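Local coordinates for putative dehydratase (Mesorhizobium loti, PDB 2POZ), which probably acts as a lyase, perhaps a dehydratase, of the mandelate racemase and muconate lactonizing branch of the enolase superfamily, at the interface of chains A and B. Numbering follows the deposited sequence. Chains: chain A/B, Putative dehydratase.

Contact 1: the interface of chains A and B. Residues chain A 235-237, 258-259; chain B 83-84.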
ATOM      1  N   ASP A 235      18.596  -5.552  13.685  1.00 11.34           N
ATOM      2  CA  ASP A 235      17.982  -5.937  14.948  1.00 12.96           C
ATOM      3  C   ASP A 235      16.659  -6.642  14.663  1.00 11.12           C
ATOM      4  O   ASP A 235      15.832  -6.134  13.913  1.00 11.95           O
ATOM      5  CB  ASP A 235      17.731  -4.690  15.801  1.00 12.49           C
ATOM      6  CG  ASP A 235      17.342  -5.027  17.225  1.00 15.87           C
ATOM      7  OD1 ASP A 235      16.429  -5.864  17.421  1.00 14.60           O
ATOM      8  OD2 ASP A 235      17.948  -4.445  18.151  1.00 15.81           O
ATOM      9  N   PRO A 236      16.458  -7.834  15.248  1.00 12.37           N
ATOM     10  CA  PRO A 236      15.234  -8.623  15.066  1.00 11.83           C
ATOM     11  C   PRO A 236      13.973  -7.812  15.382  1.00 11.60           C
ATOM     12  O   PRO A 236      12.893  -8.143  14.920  1.00 11.54           O
ATOM     13  CB  PRO A 236      15.423  -9.782  16.045  1.00 12.16           C
ATOM     14  CG  PRO A 236      16.895  -9.957  16.077  1.00 16.88           C
ATOM     15  CD  PRO A 236      17.414  -8.543  16.115  1.00 13.00           C
ATOM     16  N   PHE A 237      14.117  -6.759  16.182  1.00 11.48           N
ATOM     17  CA  PHE A 237      12.982  -5.898  16.543  1.00 12.59           C
ATOM     18  C   PHE A 237      12.504  -5.043  15.365  1.00 15.00           C
ATOM     19  O   PHE A 237      11.342  -4.658  15.314  1.00 15.59           O
ATOM     20  CB  PHE A 237      13.380  -4.941  17.675  1.00 13.16           C
ATOM     21  CG  PHE A 237      12.611  -5.133  18.953  1.00 12.84           C
ATOM     22  CD1 PHE A 237      13.278  -5.133  20.173  1.00 12.39           C
ATOM     23  CD2 PHE A 237      11.225  -5.295  18.943  1.00 11.00           C
ATOM     24  CE1 PHE A 237      12.580  -5.294  21.369  1.00 12.94           C
ATOM     25  CE2 PHE A 237      10.520  -5.455  20.132  1.00 13.59           C
ATOM     26  CZ  PHE A 237      11.204  -5.456  21.350  1.00 10.50           C
ATOM     27  N   ARG A 258      15.773 -15.351  16.710  1.00  9.80           N
ATOM     28  CA  ARG A 258      15.083 -14.584  17.729  1.00  9.62           C
ATOM     29  C   ARG A 258      13.649 -14.209  17.353  1.00  8.64           C
ATOM     30  O   ARG A 258      13.171 -13.119  17.675  1.00  8.01           O
ATOM     31  CB  ARG A 258      15.922 -13.347  18.106  1.00 10.44           C
ATOM     32  CG  ARG A 258      17.065 -13.704  19.079  1.00  8.14           C
ATOM     33  CD  ARG A 258      17.967 -12.532  19.446  1.00 11.23           C
ATOM     34  NE  ARG A 258      18.909 -12.224  18.376  1.00 13.45           N
ATOM     35  CZ  ARG A 258      20.026 -11.519  18.526  1.00 14.23           C
ATOM     36  NH1 ARG A 258      20.367 -11.035  19.715  1.00 12.38           N
ATOM     37  NH2 ARG A 258      20.806 -11.300  17.478  1.00 12.65           N
ATOM     38  N   VAL A 259      12.978 -15.130  16.660  1.00  8.19           N
ATOM     39  CA  VAL A 259      11.578 -14.964  16.266  1.00  8.55           C
ATOM     40  C   VAL A 259      10.857 -16.175  16.866  1.00  9.65           C
ATOM     41  O   VAL A 259      11.368 -17.298  16.811  1.00  9.09           O
ATOM     42  CB  VAL A 259      11.411 -14.925  14.736  1.00 10.02           C
ATOM     43  CG1 VAL A 259       9.915 -14.801  14.372  1.00  9.28           C
ATOM     44  CG2 VAL A 259      12.184 -13.721  14.173  1.00  8.88           C
TER
ATOM     45  N   LYS B  83      17.042  -8.415  22.085  1.00  9.82           N
ATOM     46  CA  LYS B  83      16.716  -8.026  20.709  1.00 11.41           C
ATOM     47  C   LYS B  83      15.456  -8.788  20.318  1.00  9.91           C
ATOM     48  O   LYS B  83      15.470 -10.004  20.210  1.00  8.43           O
ATOM     49  CB  LYS B  83      17.883  -8.343  19.774  1.00  9.20           C
ATOM     50  CG  LYS B  83      19.116  -7.514  20.112  1.00 10.74           C
ATOM     51  CD  LYS B  83      20.255  -7.721  19.127  1.00 10.62           C
ATOM     52  CE  LYS B  83      21.455  -6.854  19.530  1.00 11.06           C
ATOM     53  NZ  LYS B  83      22.650  -7.111  18.687  1.00 12.57           N
ATOM     54  N   ASN B  84      14.371  -8.039  20.123  1.00 11.28           N
ATOM     55  CA  ASN B  84      13.039  -8.578  19.834  1.00 10.64           C
ATOM     56  C   ASN B  84      12.589  -9.352  21.078  1.00 11.62           C
ATOM     57  O   ASN B  84      11.830 -10.322  20.987  1.00 10.55           O
ATOM     58  CB  ASN B  84      13.026  -9.516  18.622  1.00  9.88           C
ATOM     59  CG  ASN B  84      11.597  -9.810  18.143  1.00 10.68           C
ATOM     60  OD1 ASN B  84      10.737  -8.935  18.198  1.00 11.28           O
ATOM     61  ND2 ASN B  84      11.350 -11.024  17.672  1.00  7.83           N
TER
HETATM   62  O   HOH W   1      23.165 -10.042  19.218  1.00 15.40           O
HETATM   63  O   HOH W   2      10.117  -7.886  15.666  1.00 17.76           O
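B:Asn84 packs against A:Pro236, A:Phe237 and the backbone of A:Arg258. Its amide and the ring of A:Phe237 are turned 78° against each other, and it is the backbone CA of B:Asn84, not the amide, that sits over the middle of the ring, 3.5 Å from the centroid of A:Phe237. The B:Asn84 CB packs against the pyrrolidine CB of A:Pro236 at 3.5 Å. With CG anti to the backbone N (chi1 -167°), the carboxamide swings past the proline, and its ND2 donates a nearly straight hydrogen bond of 2.8 Å to the carbonyl O of A:Arg258, lying in both the carbonyl plane and the amide plane. The other arm of the amide, OD1, meets a water at 2.8 Å that also touches A:Pro236 O; the ND2 bond sets the flip of the amide, and the water holds the other end. B:Lys83 runs extended across the guanidinium of A:Arg258, CD lying 3.4 Å from NH1. B:Lys83 NZ and the A:Arg258 guanidinium share one water, which lies at the edge of the guanidinium in its plane. Within chain A, A:Asp235 OD1 accepts a hydrogen bond of 2.8 Å from the backbone N of A:Phe237, which probably steadies the turn that carries the ring. The patch helps join two copies of the protein within the octamer, docking a loop of one subunit against two loops of its neighbour.

Contact 2: the interface of chains A and B. Residues chain A 59, 78-81; chain B 41-43.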
ATOM      1  N   PHE A  59       0.598 -26.041  35.321  1.00 15.47           N
ATOM      2  CA  PHE A  59      -0.119 -26.798  34.301  1.00 16.21           C
ATOM      3  C   PHE A  59       0.130 -28.282  34.074  1.00 14.88           C
ATOM      4  O   PHE A  59      -0.683 -28.924  33.422  1.00 14.82           O
ATOM      5  CB  PHE A  59       0.101 -26.127  32.934  1.00 16.35           C
ATOM      6  CG  PHE A  59      -0.258 -24.676  32.893  1.00 16.22           C
ATOM      7  CD1 PHE A  59      -1.590 -24.274  32.924  1.00 17.15           C
ATOM      8  CD2 PHE A  59       0.737 -23.706  32.785  1.00 15.72           C
ATOM      9  CE1 PHE A  59      -1.927 -22.926  32.845  1.00 18.36           C
ATOM     10  CE2 PHE A  59       0.413 -22.355  32.705  1.00 15.57           C
ATOM     11  CZ  PHE A  59      -0.924 -21.962  32.734  1.00 16.90           C
ATOM     12  N   HIS A  78      -3.333 -19.465  29.295  1.00 12.11           N
ATOM     13  CA  HIS A  78      -3.406 -19.077  30.692  1.00 13.46           C
ATOM     14  C   HIS A  78      -2.159 -18.610  31.418  1.00 13.38           C
ATOM     15  O   HIS A  78      -2.217 -18.323  32.604  1.00 13.34           O
ATOM     16  CB  HIS A  78      -4.061 -20.232  31.448  1.00 15.84           C
ATOM     17  CG  HIS A  78      -5.399 -20.599  30.893  1.00 14.45           C
ATOM     18  ND1 HIS A  78      -6.493 -19.770  31.002  1.00 14.31           N
ATOM     19  CD2 HIS A  78      -5.797 -21.650  30.136  1.00 16.15           C
ATOM     20  CE1 HIS A  78      -7.505 -20.290  30.332  1.00 16.32           C
ATOM     21  NE2 HIS A  78      -7.109 -21.429  29.797  1.00 15.35           N
ATOM     22  N   SER A  79      -1.040 -18.526  30.714  1.00 13.43           N
ATOM     23  CA  SER A  79       0.205 -18.064  31.331  1.00 12.54           C
ATOM     24  C   SER A  79       0.207 -16.543  31.364  1.00 12.70           C
ATOM     25  O   SER A  79       0.904 -15.921  32.175  1.00 13.05           O
ATOM     26  CB  SER A  79       1.400 -18.531  30.508  1.00 13.77           C
ATOM     27  OG  SER A  79       1.298 -18.048  29.176  1.00 13.04           O
ATOM     28  N   PHE A  80      -0.589 -15.974  30.458  1.00 12.39           N
ATOM     29  CA  PHE A  80      -0.752 -14.534  30.237  1.00 13.10           C
ATOM     30  C   PHE A  80       0.404 -13.940  29.422  1.00 12.48           C
ATOM     31  O   PHE A  80       0.179 -13.233  28.434  1.00  8.61           O
ATOM     32  CB  PHE A  80      -0.883 -13.737  31.545  1.00 13.25           C
ATOM     33  CG  PHE A  80      -1.349 -12.308  31.328  1.00 13.25           C
ATOM     34  CD1 PHE A  80      -2.706 -12.023  31.152  1.00 13.54           C
ATOM     35  CD2 PHE A  80      -0.429 -11.263  31.215  1.00 13.19           C
ATOM     36  CE1 PHE A  80      -3.142 -10.714  30.857  1.00 10.97           C
ATOM     37  CE2 PHE A  80      -0.850  -9.952  30.919  1.00 12.53           C
ATOM     38  CZ  PHE A  80      -2.213  -9.681  30.740  1.00 13.31           C
ATOM     39  N   TRP A  81       1.637 -14.237  29.819  1.00 10.24           N
ATOM     40  CA  TRP A  81       2.796 -13.677  29.121  1.00 10.32           C
ATOM     41  C   TRP A  81       3.120 -14.305  27.776  1.00 11.59           C
ATOM     42  O   TRP A  81       3.969 -13.801  27.049  1.00 12.22           O
ATOM     43  CB  TRP A  81       4.017 -13.720  30.045  1.00 10.18           C
ATOM     44  CG  TRP A  81       3.706 -13.028  31.312  1.00 10.54           C
ATOM     45  CD1 TRP A  81       3.507 -13.601  32.538  1.00  9.85           C
ATOM     46  CD2 TRP A  81       3.399 -11.642  31.463  1.00 10.75           C
ATOM     47  NE1 TRP A  81       3.081 -12.655  33.439  1.00  9.29           N
ATOM     48  CE2 TRP A  81       3.006 -11.443  32.805  1.00  9.99           C
ATOM     49  CE3 TRP A  81       3.409 -10.546  30.589  1.00 11.05           C
ATOM     50  CZ2 TRP A  81       2.629 -10.191  33.298  1.00 11.81           C
ATOM     51  CZ3 TRP A  81       3.031  -9.301  31.077  1.00 14.64           C
ATOM     52  CH2 TRP A  81       2.646  -9.135  32.422  1.00 13.22           C
TER
ATOM     53  N   TYR B  41       1.753 -11.225  38.315  1.00 12.44           N
ATOM     54  CA  TYR B  41       0.630 -12.119  38.062  1.00 13.60           C
ATOM     55  C   TYR B  41       0.948 -12.951  36.826  1.00 13.94           C
ATOM     56  O   TYR B  41       1.992 -12.764  36.194  1.00 13.46           O
ATOM     57  CB  TYR B  41      -0.661 -11.307  37.866  1.00 14.87           C
ATOM     58  CG  TYR B  41      -0.534 -10.216  36.833  1.00 16.51           C
ATOM     59  CD1 TYR B  41      -1.002 -10.398  35.529  1.00 18.36           C
ATOM     60  CD2 TYR B  41       0.086  -9.009  37.149  1.00 18.16           C
ATOM     61  CE1 TYR B  41      -0.851  -9.398  34.562  1.00 18.60           C
ATOM     62  CE2 TYR B  41       0.245  -8.007  36.194  1.00 18.55           C
ATOM     63  CZ  TYR B  41      -0.225  -8.209  34.905  1.00 19.88           C
ATOM     64  OH  TYR B  41      -0.046  -7.228  33.961  1.00 19.73           O
ATOM     65  N   GLY B  42       0.052 -13.866  36.478  1.00 14.23           N
ATOM     66  CA  GLY B  42       0.309 -14.721  35.337  1.00 14.98           C
ATOM     67  C   GLY B  42       1.385 -15.717  35.719  1.00 15.49           C
ATOM     68  O   GLY B  42       1.757 -15.809  36.890  1.00 15.78           O
ATOM     69  N   VAL B  43       1.908 -16.451  34.742  1.00 15.09           N
ATOM     70  CA  VAL B  43       2.926 -17.453  35.019  1.00 12.52           C
ATOM     71  C   VAL B  43       4.326 -16.990  34.635  1.00 14.26           C
ATOM     72  O   VAL B  43       4.588 -16.692  33.473  1.00 13.57           O
ATOM     73  CB  VAL B  43       2.601 -18.759  34.270  1.00 14.24           C
ATOM     74  CG1 VAL B  43       3.622 -19.832  34.613  1.00 13.61           C
ATOM     75  CG2 VAL B  43       1.190 -19.234  34.653  1.00 13.65           C
TER
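The carbonyl O of A:Ser79 accepts a nearly straight hydrogen bond of 2.8 Å from the backbone N of B:Val43. A second bond runs from the indole of A:Trp81, whose NE1 donates to the carbonyl O of B:Tyr41 at 3.0 Å. That acceptor lies close to the indole plane, while the N-H comes in tilted 23° from the carbonyl plane. The benzo side of the same indole serves B:Tyr41 as well: CZ2 of A:Trp81 stands over one face of the phenol ring, toward its rim. B:Tyr41 can meet both its neighbours because CG lies between the backbone N and the carbonyl carbon (chi1 52°). Its CE1 points at a face of the A:Phe80 ring, 3.7 Å from CE2, in an edge-to-face pair with the planes 66° apart. A:Phe80 in turn lays CD2 over the centre of the indole, bracing it from within its own chain. Farther along, the CG2 methyl of B:Val43 packs on CA of A:Ser79 and lies 3.8 Å from CE2 of A:Phe59. On chain A the site spans the ends of helices 45-59 and 68-78 and the loop following the latter; on chain B it is the loop between strand 33-37 and helix 45-59.

Contact 3: the interface of chains A and B. Residues chain A 38, 87, 257-258, 260, 283; chain B 80-81, 84.
Charge and aromatic ring meet where the guanidinium of A:Arg258 lies flat on B:Phe80, the two planes 5° apart, with NH1 over the ring 3.5 Å from the B:Phe80 centroid as a cation-pi contact. The A:Arg258 chain bends at chi3 (-77°), which lays the group along the ring while NH1 also turns to the backbone of B:Phe80. There it donates a hydrogen bond of 2.8 Å to the carbonyl O of B:Phe80, which lies in the guanidinium plane. Cut back to alanine, A:Arg258 would be likely to leave B:Phe80 O without this donor and one face of the phenyl uncovered. The carboxylate of A:Glu257 stands by the rim of the same ring near CZ, its plane inclined 44° to the phenyl. Placed in a Gly-Glu motif just after strand 253-255, A:Glu257 is probably the metal-binding glutamate of the family, so B:Phe80 reaches the edge of the neighbour's probable active site; the contact itself includes no metal.

Packing round the indole of B:Trp81 brings in the methyl CB of A:Ala87, at the start of helix 87-108, which touches CE3 of B:Trp81 at 3.5 Å. A polar atom, the phenol OH of A:Tyr260, meets the indole at its edge, 3.6 Å from the B:Trp81 CE3.

One water links this A:Tyr260 OH to the carbonyl O of B:Trp81, and contacts a second water 2.9 Å away. That second water is 2.8 Å from the backbone N of A:Ala87 and 3.2 Å from the carbonyl O of B:Asn84.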
ATOM      1  N   GLY A  38      15.944 -23.552  24.596  1.00 14.48           N
ATOM      2  CA  GLY A  38      17.045 -22.971  23.840  1.00 12.16           C
ATOM      3  C   GLY A  38      17.750 -21.765  24.438  1.00 12.26           C
ATOM      4  O   GLY A  38      18.218 -20.902  23.696  1.00 13.33           O
ATOM      5  N   ALA A  87      11.281 -15.044  24.105  1.00 10.49           N
ATOM      6  CA  ALA A  87      12.150 -16.204  24.231  1.00 11.15           C
ATOM      7  C   ALA A  87      12.046 -16.984  25.545  1.00 10.58           C
ATOM      8  O   ALA A  87      12.131 -18.206  25.545  1.00 11.64           O
ATOM      9  CB  ALA A  87      13.611 -15.787  23.989  1.00  9.68           C
ATOM     10  N   GLU A 257      16.426 -16.903  14.573  1.00 14.14           N
ATOM     11  CA  GLU A 257      16.954 -17.300  15.873  1.00 13.89           C
ATOM     12  C   GLU A 257      16.235 -16.563  16.993  1.00 12.22           C
ATOM     13  O   GLU A 257      16.102 -17.078  18.098  1.00 13.08           O
ATOM     14  CB  GLU A 257      18.465 -17.022  15.960  1.00 16.02           C
ATOM     15  CG  GLU A 257      19.091 -17.426  17.301  1.00 19.08           C
ATOM     16  CD  GLU A 257      20.622 -17.318  17.313  1.00 24.56           C
ATOM     17  OE1 GLU A 257      21.216 -16.965  16.268  1.00 22.80           O
ATOM     18  OE2 GLU A 257      21.229 -17.594  18.373  1.00 24.52           O
ATOM     19  N   ARG A 258      15.773 -15.351  16.710  1.00  9.80           N
ATOM     20  CA  ARG A 258      15.083 -14.584  17.729  1.00  9.62           C
ATOM     21  C   ARG A 258      13.649 -14.209  17.353  1.00  8.64           C
ATOM     22  O   ARG A 258      13.171 -13.119  17.675  1.00  8.01           O
ATOM     23  CB  ARG A 258      15.922 -13.347  18.106  1.00 10.44           C
ATOM     24  CG  ARG A 258      17.065 -13.704  19.079  1.00  8.14           C
ATOM     25  CD  ARG A 258      17.967 -12.532  19.446  1.00 11.23           C
ATOM     26  NE  ARG A 258      18.909 -12.224  18.376  1.00 13.45           N
ATOM     27  CZ  ARG A 258      20.026 -11.519  18.526  1.00 14.23           C
ATOM     28  NH1 ARG A 258      20.367 -11.035  19.715  1.00 12.38           N
ATOM     29  NH2 ARG A 258      20.806 -11.300  17.478  1.00 12.65           N
ATOM     30  N   TYR A 260       9.667 -15.964  17.420  1.00  9.21           N
ATOM     31  CA  TYR A 260       8.979 -17.051  18.103  1.00 10.54           C
ATOM     32  C   TYR A 260       7.540 -17.358  17.693  1.00 10.73           C
ATOM     33  O   TYR A 260       6.722 -16.460  17.558  1.00 10.41           O
ATOM     34  CB  TYR A 260       9.044 -16.778  19.614  1.00 11.15           C
ATOM     35  CG  TYR A 260      10.390 -16.206  20.039  1.00 11.64           C
ATOM     36  CD1 TYR A 260      10.567 -14.830  20.218  1.00 11.20           C
ATOM     37  CD2 TYR A 260      11.503 -17.039  20.186  1.00  9.52           C
ATOM     38  CE1 TYR A 260      11.826 -14.297  20.532  1.00  9.27           C
ATOM     39  CE2 TYR A 260      12.762 -16.520  20.493  1.00  9.64           C
ATOM     40  CZ  TYR A 260      12.917 -15.152  20.666  1.00  8.86           C
ATOM     41  OH  TYR A 260      14.156 -14.646  20.973  1.00 11.33           O
ATOM     42  N   THR A 283      13.126 -22.633  21.345  1.00 11.99           N
ATOM     43  CA  THR A 283      12.612 -21.301  21.638  1.00 11.53           C
ATOM     44  C   THR A 283      11.401 -20.938  20.775  1.00 11.77           C
ATOM     45  O   THR A 283      10.563 -20.152  21.197  1.00 10.82           O
ATOM     46  CB  THR A 283      13.680 -20.185  21.434  1.00 13.79           C
ATOM     47  OG1 THR A 283      13.986 -20.059  20.041  1.00 10.66           O
ATOM     48  CG2 THR A 283      14.954 -20.500  22.205  1.00 12.29           C
TER
ATOM     49  N   PHE B  80      21.657 -10.702  24.692  1.00 11.35           N
ATOM     50  CA  PHE B  80      21.290 -11.478  23.504  1.00 10.59           C
ATOM     51  C   PHE B  80      19.769 -11.580  23.317  1.00 10.88           C
ATOM     52  O   PHE B  80      19.241 -11.266  22.250  1.00  8.07           O
ATOM     53  CB  PHE B  80      21.867 -12.896  23.518  1.00 10.74           C
ATOM     54  CG  PHE B  80      21.731 -13.599  22.191  1.00 11.68           C
ATOM     55  CD1 PHE B  80      22.632 -13.334  21.158  1.00 12.37           C
ATOM     56  CD2 PHE B  80      20.645 -14.435  21.935  1.00 12.23           C
ATOM     57  CE1 PHE B  80      22.448 -13.882  19.893  1.00 13.39           C
ATOM     58  CE2 PHE B  80      20.451 -14.991  20.670  1.00 14.03           C
ATOM     59  CZ  PHE B  80      21.352 -14.714  19.646  1.00 15.31           C
ATOM     60  N   TRP B  81      19.066 -11.997  24.359  1.00  9.56           N
ATOM     61  CA  TRP B  81      17.617 -12.166  24.270  1.00 10.41           C
ATOM     62  C   TRP B  81      16.772 -10.892  24.300  1.00  8.99           C
ATOM     63  O   TRP B  81      15.557 -10.947  24.131  1.00  8.76           O
ATOM     64  CB  TRP B  81      17.161 -13.147  25.359  1.00  9.53           C
ATOM     65  CG  TRP B  81      17.894 -14.448  25.238  1.00  9.82           C
ATOM     66  CD1 TRP B  81      18.890 -14.912  26.052  1.00  8.91           C
ATOM     67  CD2 TRP B  81      17.790 -15.385  24.158  1.00  9.51           C
ATOM     68  NE1 TRP B  81      19.418 -16.072  25.541  1.00  8.55           N
ATOM     69  CE2 TRP B  81      18.764 -16.387  24.379  1.00  9.97           C
ATOM     70  CE3 TRP B  81      16.976 -15.472  23.019  1.00  7.50           C
ATOM     71  CZ2 TRP B  81      18.945 -17.463  23.505  1.00 10.97           C
ATOM     72  CZ3 TRP B  81      17.158 -16.544  22.144  1.00  8.24           C
ATOM     73  CH2 TRP B  81      18.135 -17.524  22.395  1.00 11.40           C
ATOM     74  N   ASN B  84      14.371  -8.039  20.123  1.00 11.28           N
ATOM     75  CA  ASN B  84      13.039  -8.578  19.834  1.00 10.64           C
ATOM     76  C   ASN B  84      12.589  -9.352  21.078  1.00 11.62           C
ATOM     77  O   ASN B  84      11.830 -10.322  20.987  1.00 10.55           O
ATOM     78  CB  ASN B  84      13.026  -9.516  18.622  1.00  9.88           C
ATOM     79  CG  ASN B  84      11.597  -9.810  18.143  1.00 10.68           C
ATOM     80  OD1 ASN B  84      10.737  -8.935  18.198  1.00 11.28           O
ATOM     81  ND2 ASN B  84      11.350 -11.024  17.672  1.00  7.83           N
TER
HETATM   82  O   HOH W   3      14.623 -12.212  21.708  1.00 11.19           O
HETATM   83  O   HOH W   4      12.212 -12.531  23.327  1.00 28.92           O

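Contacts 1 and 3 adjoin, their C-alpha centres about 7 Å apart, and share A:Arg258 and B:Asn84; contact 2 lies about 23 Å from contact 1 and 19 Å from contact 3. The interface is two-fold symmetric, so the loop after helix 68-78 works on both sides: in contact 2 A:Phe80 and A:Trp81 face the partner's loop 41-43, whereas in contact 3 B:Phe80 packs on A:Arg258 and A:Glu257, and B:Trp81 meets A:Ala87, A:Tyr260 and A:Gly38. With B:Lys83 and B:Asn84 in contact 1, this one loop ties several separate segments of the neighbouring subunit together within the eight-copy assembly.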